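Local coordinates for protein peroxiredoxin 6 (Arenicola marina, PDB 2V32) that probably reduces hydrogen peroxide and organic hydroperoxides to water and alcohols, as a thiol-dependent peroxidase of the 1-Cys peroxiredoxin (Prx6) family, at the interface of chains A and B. Residues are numbered along the deposited sequence; one frame, centred on the assembly and turned at random. Chains: chain A/B, Peroxiredoxin 6.

Contact 1: the interface of chains A and B. Residues chain A 204, 212-213, 215; chain B 43, 46, 87.
B:Leu87, at the end of helix 74-88, pushes its branched tip into a group of chain A side chains, A:Leu213, A:Lys204 and A:Tyr215. This is where the C-terminal part of one 1-Cys peroxiredoxin subunit packs near the active-site helix of the other, 43-54, which carries an engineered serine in place of the peroxidatic cysteine. Starting at CB of B:Leu87, the chain leaves its helix towards chain A, and CG is the first atom to touch, 3.8 Å from CD2 of A:Leu213. From there it forks. CD1 turns to the other methyl of A:Leu213, CD1, at 4.1 Å. CD2, the other branch, stays beside A:Leu213 CD2 and also meets the phenol oxygen OH of A:Tyr215 at 3.6 Å and the aliphatic CD of A:Lys204 at 3.9 Å. The two leucines thus meet tip to tip, while the tyrosine runs past antiparallel to B:Leu87. A:Leu213 holds its CG opposite the backbone N (chi1 -157°), and its CD1 reaches over to CB of B:Thr46 and CA of B:Pro43. Beyond it, the A:Tyr212 ring crosses B:Thr46 at roughly a right angle, its CE1 3.4 Å from the threonine OG1. With chi1 at 68° the ring is lodged between its own backbone N and carbonyl carbon, and B:Pro43 touches both ring and carbonyl: CG lies 3.4 Å from A:Tyr212 O, and CD 4.0 Å from the ring's CD1. With an alanine in place of A:Tyr212, the ring against B:Thr46 OG1 is gone, and a gap would probably open there and beside B:Pro43 at the start of the helix.

Contact 2: the interface of chains A and B. Residues chain A 184-185, 187, 212-214; chain B 41-43.
The pyrrolidine ring of B:Pro43 sits between A:Met184 and A:Pro187 at the apolar centre of this part of the subunit interface. A:Met184 bends around one corner of it: with chi2 at -47° and chi3 at -75° the thioether chain curls back, and its terminal CE ends 3.6 Å from CB of B:Pro43, the same atom that its own CB touches. On another side CG of A:Pro187 packs 4.0 Å from CD of B:Pro43 and reaches on to the methyl CG2 of B:Thr42, 3.8 Å away. B:Thr42 is the conserved threonine of the peroxiredoxin PxxxTxxC active-site motif, so chain A probably helps to brace the loop leading to the catalytic position. Outward from the prolines, the A:Tyr212 ring lies flat against the backbone of this loop. The carbonyl carbon C of B:Phe41 stands over the middle of the ring face, 3.6 Å from its centroid, with CA towards CZ and CE2. B:Phe41 adds its CB and CD1 beside CE2, and the rest of its benzyl group extends beyond the tyrosine. Towards the polar rim, the backbone O of A:Val185 approaches CG of B:Pro43; behind the interface, CG1 of A:Val185 lies against one face of the A:Arg214 guanidinium, toward its rim. Over the tyrosine, the carbonyl O of B:Phe41 lies 3.3 Å from CG of A:Tyr212.

Contact 1: the interface of chains A and B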
loop_
_atom_site.group_PDB
_atom_site.type_symbol
_atom_site.label_atom_id
_atom_site.label_comp_id
_atom_site.label_asym_id
_atom_site.label_seq_id
_atom_site.Cartn_x
_atom_site.Cartn_y
_atom_site.Cartn_z
ATOM N N LYS A 204 -18.437 -12.248 -19.536
ATOM C CA LYS A 204 -17.384 -12.909 -20.329
ATOM C C LYS A 204 -17.343 -14.395 -19.979
ATOM O O LYS A 204 -17.191 -14.776 -18.834
ATOM C CB LYS A 204 -16.023 -12.292 -20.070
ATOM C CG LYS A 204 -14.841 -12.904 -20.918
ATOM C CD LYS A 204 -13.466 -12.269 -20.573
ATOM C CE LYS A 204 -12.470 -12.225 -21.797
ATOM N NZ LYS A 204 -12.542 -13.442 -22.660
ATOM N N TYR A 212 -19.466 -15.176 -13.419
ATOM C CA TYR A 212 -19.014 -14.169 -12.459
ATOM C C TYR A 212 -18.129 -13.100 -13.111
ATOM O O TYR A 212 -17.837 -12.103 -12.489
ATOM C CB TYR A 212 -18.205 -14.810 -11.320
ATOM C CG TYR A 212 -16.856 -15.353 -11.814
ATOM C CD1 TYR A 212 -15.742 -14.527 -11.949
ATOM C CD2 TYR A 212 -16.711 -16.698 -12.168
ATOM C CE1 TYR A 212 -14.547 -15.025 -12.389
ATOM C CE2 TYR A 212 -15.497 -17.191 -12.662
ATOM C CZ TYR A 212 -14.436 -16.353 -12.775
ATOM O OH TYR A 212 -13.202 -16.855 -13.236
ATOM N N LEU A 213 -17.630 -13.339 -14.309
ATOM C CA LEU A 213 -16.700 -12.365 -14.883
ATOM C C LEU A 213 -17.519 -11.259 -15.538
ATOM O O LEU A 213 -17.696 -11.284 -16.745
ATOM C CB LEU A 213 -15.787 -13.021 -15.894
ATOM C CG LEU A 213 -14.459 -12.290 -16.157
ATOM C CD1 LEU A 213 -13.641 -12.190 -14.857
ATOM C CD2 LEU A 213 -13.618 -13.060 -17.206
ATOM N N TYR A 215 -18.507 -7.167 -16.379
ATOM C CA TYR A 215 -18.015 -5.788 -16.570
ATOM C C TYR A 215 -19.206 -4.891 -16.803
ATOM O O TYR A 215 -20.173 -5.309 -17.412
ATOM C CB TYR A 215 -17.194 -5.652 -17.827
ATOM C CG TYR A 215 -15.946 -6.456 -17.974
ATOM C CD1 TYR A 215 -15.982 -7.698 -18.562
ATOM C CD2 TYR A 215 -14.717 -5.942 -17.587
ATOM C CE1 TYR A 215 -14.803 -8.434 -18.764
ATOM C CE2 TYR A 215 -13.518 -6.664 -17.765
ATOM C CZ TYR A 215 -13.575 -7.914 -18.366
ATOM O OH TYR A 215 -12.423 -8.652 -18.610
ATOM N N PRO B 43 -14.591 -11.663 -10.073
ATOM C CA PRO B 43 -14.086 -10.770 -11.152
ATOM C C PRO B 43 -12.768 -9.975 -10.899
ATOM O O PRO B 43 -11.776 -10.243 -11.569
ATOM C CB PRO B 43 -15.301 -9.864 -11.477
ATOM C CG PRO B 43 -16.217 -9.945 -10.339
ATOM C CD PRO B 43 -15.974 -11.292 -9.674
ATOM N N THR B 46 -9.810 -12.214 -10.462
ATOM C CA THR B 46 -9.352 -12.853 -11.727
ATOM C C THR B 46 -8.483 -11.869 -12.546
ATOM O O THR B 46 -7.436 -12.247 -13.100
ATOM C CB THR B 46 -10.543 -13.401 -12.557
ATOM O OG1 THR B 46 -11.351 -14.220 -11.714
ATOM C CG2 THR B 46 -10.059 -14.272 -13.675
ATOM N N LEU B 87 -8.082 -15.218 -18.776
ATOM C CA LEU B 87 -8.099 -13.764 -18.712
ATOM C C LEU B 87 -6.673 -13.177 -18.930
ATOM O O LEU B 87 -6.514 -12.088 -19.511
ATOM C CB LEU B 87 -8.692 -13.297 -17.387
ATOM C CG LEU B 87 -9.919 -12.375 -17.262
ATOM C CD1 LEU B 87 -9.744 -11.497 -16.046
ATOM C CD2 LEU B 87 -10.270 -11.488 -18.463
#

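Contact 2: the interface of chains A and B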
loop_
_atom_site.group_PDB
_atom_site.type_symbol
_atom_site.label_atom_id
_atom_site.label_comp_id
_atom_site.label_asym_id
_atom_site.label_seq_id
_atom_site.Cartn_x
_atom_site.Cartn_y
_atom_site.Cartn_z
ATOM N N MET A 184 -16.076 -3.897 -12.354
ATOM C CA MET A 184 -16.666 -5.253 -12.242
ATOM C C MET A 184 -17.928 -5.198 -11.420
ATOM O O MET A 184 -18.031 -4.423 -10.480
ATOM C CB MET A 184 -15.717 -6.257 -11.602
ATOM C CG MET A 184 -14.312 -6.285 -12.203
ATOM S SD MET A 184 -14.170 -6.330 -13.997
ATOM C CE MET A 184 -14.581 -8.003 -14.439
ATOM N N VAL A 185 -18.924 -5.970 -11.815
ATOM C CA VAL A 185 -20.147 -6.057 -11.043
ATOM C C VAL A 185 -19.833 -7.045 -9.890
ATOM O O VAL A 185 -19.271 -8.129 -10.134
ATOM C CB VAL A 185 -21.343 -6.597 -11.898
ATOM C CG1 VAL A 185 -22.600 -6.802 -11.006
ATOM C CG2 VAL A 185 -21.637 -5.699 -13.083
ATOM N N PRO A 187 -20.099 -10.045 -7.251
ATOM C CA PRO A 187 -20.786 -11.354 -7.371
ATOM C C PRO A 187 -22.139 -11.414 -6.663
ATOM O O PRO A 187 -22.952 -12.242 -7.012
ATOM C CB PRO A 187 -19.835 -12.326 -6.700
ATOM C CG PRO A 187 -18.530 -11.644 -6.681
ATOM C CD PRO A 187 -18.775 -10.165 -6.628
ATOM N N TYR A 212 -19.466 -15.176 -13.419
ATOM C CA TYR A 212 -19.014 -14.169 -12.459
ATOM C C TYR A 212 -18.129 -13.100 -13.111
ATOM O O TYR A 212 -17.837 -12.103 -12.489
ATOM C CB TYR A 212 -18.205 -14.810 -11.320
ATOM C CG TYR A 212 -16.856 -15.353 -11.814
ATOM C CD1 TYR A 212 -15.742 -14.527 -11.949
ATOM C CD2 TYR A 212 -16.711 -16.698 -12.168
ATOM C CE1 TYR A 212 -14.547 -15.025 -12.389
ATOM C CE2 TYR A 212 -15.497 -17.191 -12.662
ATOM C CZ TYR A 212 -14.436 -16.353 -12.775
ATOM O OH TYR A 212 -13.202 -16.855 -13.236
ATOM N N LEU A 213 -17.630 -13.339 -14.309
ATOM C CA LEU A 213 -16.700 -12.365 -14.883
ATOM C C LEU A 213 -17.519 -11.259 -15.538
ATOM O O LEU A 213 -17.696 -11.284 -16.745
ATOM C CB LEU A 213 -15.787 -13.021 -15.894
ATOM C CG LEU A 213 -14.459 -12.290 -16.157
ATOM C CD1 LEU A 213 -13.641 -12.190 -14.857
ATOM C CD2 LEU A 213 -13.618 -13.060 -17.206
ATOM N N ARG A 214 -18.003 -10.288 -14.755
ATOM C CA ARG A 214 -18.977 -9.322 -15.283
ATOM C C ARG A 214 -18.443 -7.866 -15.239
ATOM O O ARG A 214 -18.029 -7.424 -14.192
ATOM C CB ARG A 214 -20.304 -9.435 -14.506
ATOM C CG ARG A 214 -20.880 -10.877 -14.499
ATOM C CD ARG A 214 -22.229 -10.985 -13.798
ATOM N NE ARG A 214 -22.180 -10.795 -12.351
ATOM C CZ ARG A 214 -23.251 -10.626 -11.587
ATOM N NH1 ARG A 214 -24.477 -10.685 -12.100
ATOM N NH2 ARG A 214 -23.114 -10.445 -10.295
ATOM N N PHE B 41 -13.005 -17.451 -8.254
ATOM C CA PHE B 41 -14.228 -17.297 -9.094
ATOM C C PHE B 41 -14.892 -15.983 -8.792
ATOM O O PHE B 41 -16.096 -15.916 -8.651
ATOM C CB PHE B 41 -15.219 -18.455 -8.900
ATOM C CG PHE B 41 -14.606 -19.860 -9.145
ATOM C CD1 PHE B 41 -14.191 -20.250 -10.395
ATOM C CD2 PHE B 41 -14.507 -20.782 -8.099
ATOM C CE1 PHE B 41 -13.674 -21.534 -10.614
ATOM C CE2 PHE B 41 -13.971 -22.039 -8.301
ATOM C CZ PHE B 41 -13.573 -22.415 -9.548
ATOM N N THR B 42 -14.072 -14.947 -8.625
ATOM C CA THR B 42 -14.588 -13.581 -8.499
ATOM C C THR B 42 -13.861 -12.691 -9.498
ATOM O O THR B 42 -12.680 -12.987 -9.812
ATOM C CB THR B 42 -14.600 -13.040 -7.045
ATOM O OG1 THR B 42 -13.267 -12.926 -6.511
ATOM C CG2 THR B 42 -15.499 -13.918 -6.142
ATOM N N PRO B 43 -14.591 -11.663 -10.073
ATOM C CA PRO B 43 -14.086 -10.770 -11.152
ATOM C C PRO B 43 -12.768 -9.975 -10.899
ATOM O O PRO B 43 -11.776 -10.243 -11.569
ATOM C CB PRO B 43 -15.301 -9.864 -11.477
ATOM C CG PRO B 43 -16.217 -9.945 -10.339
ATOM C CD PRO B 43 -15.974 -11.292 -9.674
#

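Contact 1 and contact 2 are overlapping parts of one larger interface, their C-alpha centres about 5 Å apart, and they share A:Tyr212, A:Leu213 and B:Pro43. Contact 1 reaches from the start of helix 43-54 of chain B across to the end of its helix 74-88, whereas contact 2 follows the chain B loop leading into helix 43-54 and touches strand 183-185 of chain A. Their centres lie about 40 and 39 Å from A:Ser45, far from chain A's own active site; the chain B residues lie around its active-site helix, which chain A probably helps to brace. The two-fold repeats the arrangement with chains exchanged, in what is probably the family's dimer.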